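Local coordinates for Mll5499 protein (Mesorhizobium loti, PDB 3BDE), which is of unknown function but belongs to the stress-responsive alpha/beta barrel (Dabb) family, forming a homodimer of ferredoxin-like subunits, at residues H93-F96 / V97-W101. Sequence-based numbering, arbitrary orientation.
Sequences HVAF and VRDRW. With EDO (1,2-ethanediol), chain H; EDO (1,2-ethanediol), chain D.
The carbonyl oxygen of Ala95 takes the amide of Asp99 at 2.8 Å (Ala95 O to Asp99 N), the third of four consecutive i to i+4 bonds, after those from Val97 to His93 and from Arg98 to Val94, in helix 91-104 of this ferredoxin-like fold. One residue on, Phe96 O keeps its i+4 bond from Arg100 N at 2.9 Å, met above the carbonyl plane, and adds an i+5 bond from Trp101 N at 3.0 Å, in that plane, which makes a pi-type turn. On the exposed flank Arg98 grips its neighbour Asp99 side-on, NE to OD1 at 2.9 Å and NH2 to OD2 at 3.1 Å. A bend at chi3 (67°) turns the guanidinium back along the helix, and one of its faces lies over Ala95 CA.

On the side of the helix that faces helix 36-50, the Phe96 ring, its CG anti to the backbone N (chi1 178°), is directed towards Ala45 and Leu49. Arg100 CB and CG lie against the CE1 and CD1 side of the ring, CB 3.6 Å from Phe96 CE1, and the chain beyond them leads away to salt bridges with Glu104 and Asp44. Phe96 CE2 meets Trp101 CE3 at the edge of the indole, which itself packs edge-to-face with Phe27 and Phe108. With an alanine here instead of Phe96, the ring's place against helix 36-50 would probably be left as a gap, and Arg100 CB and the CE3 edge of Trp101 would lose the ring they pack on.

One turn earlier, at His93, Val97 CG2 sits over one face of the imidazole in a CH-pi contact, 3.8 Å from the ring centroid. With ND1 bonded to Asn88 O, the ring presents NE2 to an ethanediol, probably from the crystallisation liquor, whose O1 lies 2.9 Å from His93 NE2.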
# COMPACT_ATOMS: atom_id res chain seq x y z
N HIS A 93 19.93 -3.43 -7.70
CA HIS A 93 18.63 -2.79 -7.92
C HIS A 93 18.63 -2.07 -9.28
O HIS A 93 17.70 -2.18 -10.04
CB HIS A 93 18.28 -1.83 -6.81
CG HIS A 93 16.95 -1.17 -7.00
ND1 HIS A 93 16.82 0.17 -7.34
CD2 HIS A 93 15.70 -1.68 -7.01
CE1 HIS A 93 15.55 0.45 -7.50
NE2 HIS A 93 14.84 -0.65 -7.29
N VAL A 94 19.70 -1.33 -9.55
CA VAL A 94 19.88 -0.66 -10.85
C VAL A 94 19.76 -1.65 -12.05
O VAL A 94 19.06 -1.37 -13.02
CB VAL A 94 21.22 0.12 -10.90
CG1 VAL A 94 21.47 0.73 -12.25
CG2 VAL A 94 21.19 1.22 -9.83
N ALA A 95 20.42 -2.80 -11.93
CA ALA A 95 20.41 -3.85 -12.96
C ALA A 95 19.01 -4.44 -13.08
O ALA A 95 18.49 -4.60 -14.19
CB ALA A 95 21.44 -4.94 -12.63
N PHE A 96 18.37 -4.73 -11.93
CA PHE A 96 17.01 -5.25 -11.95
C PHE A 96 16.02 -4.33 -12.66
O PHE A 96 15.18 -4.80 -13.44
CB PHE A 96 16.49 -5.52 -10.53
CG PHE A 96 15.09 -6.00 -10.50
CD1 PHE A 96 14.77 -7.32 -10.87
CD2 PHE A 96 14.04 -5.12 -10.14
CE1 PHE A 96 13.43 -7.75 -10.87
CE2 PHE A 96 12.72 -5.55 -10.15
CZ PHE A 96 12.42 -6.86 -10.50
N VAL A 97 16.10 -3.03 -12.38
CA VAL A 97 15.20 -2.05 -12.98
C VAL A 97 15.43 -1.95 -14.51
O VAL A 97 14.48 -1.97 -15.29
CB VAL A 97 15.27 -0.67 -12.31
CG1 VAL A 97 14.37 0.33 -13.04
CG2 VAL A 97 14.78 -0.76 -10.86
N ARG A 98 16.69 -1.89 -14.90
CA ARG A 98 17.03 -1.81 -16.31
C ARG A 98 16.67 -3.05 -17.10
O ARG A 98 16.10 -2.94 -18.17
CB ARG A 98 18.53 -1.59 -16.46
CG ARG A 98 19.04 -1.41 -17.91
CD ARG A 98 20.55 -1.26 -17.84
NE ARG A 98 21.14 -2.53 -17.39
CZ ARG A 98 22.18 -2.67 -16.56
NH1 ARG A 98 22.84 -1.63 -16.05
NH2 ARG A 98 22.56 -3.91 -16.23
N ASP A 99 17.02 -4.21 -16.57
CA ASP A 99 16.93 -5.49 -17.27
C ASP A 99 15.65 -6.28 -17.11
O ASP A 99 15.34 -7.11 -17.99
CB ASP A 99 18.12 -6.37 -16.87
CG ASP A 99 19.47 -5.74 -17.23
OD1 ASP A 99 19.53 -4.88 -18.11
OD2 ASP A 99 20.48 -6.17 -16.65
N ARG A 100 14.92 -6.05 -16.02
CA ARG A 100 13.67 -6.76 -15.74
C ARG A 100 12.46 -5.87 -15.61
O ARG A 100 11.45 -6.12 -16.28
CB ARG A 100 13.82 -7.60 -14.48
CG ARG A 100 15.02 -8.54 -14.47
CD ARG A 100 15.00 -9.61 -15.55
NE ARG A 100 13.95 -10.62 -15.34
CZ ARG A 100 14.07 -11.71 -14.60
NH1 ARG A 100 15.14 -11.94 -13.87
NH2 ARG A 100 13.06 -12.56 -14.55
N TRP A 101 12.55 -4.82 -14.81
CA TRP A 101 11.37 -3.98 -14.56
C TRP A 101 10.92 -3.25 -15.82
O TRP A 101 9.80 -3.45 -16.29
CB TRP A 101 11.62 -2.98 -13.41
CG TRP A 101 10.43 -2.26 -12.99
CD1 TRP A 101 9.96 -1.12 -13.52
CD2 TRP A 101 9.52 -2.63 -11.94
NE1 TRP A 101 8.81 -0.74 -12.89
CE2 TRP A 101 8.51 -1.64 -11.91
CE3 TRP A 101 9.47 -3.68 -11.03
CZ2 TRP A 101 7.43 -1.68 -11.01
CZ3 TRP A 101 8.41 -3.72 -10.11
CH2 TRP A 101 7.39 -2.73 -10.12
C1 EDO H . 18.59 -7.62 -21.01
O1 EDO H . 18.58 -6.47 -20.16
C2 EDO H . 18.13 -8.82 -20.24
O2 EDO H . 16.85 -8.57 -19.62
C1 EDO D . 11.59 -2.46 -7.55
O1 EDO D . 12.25 -1.41 -8.26
C2 EDO D . 10.84 -1.90 -6.36
O2 EDO D . 11.79 -1.24 -5.52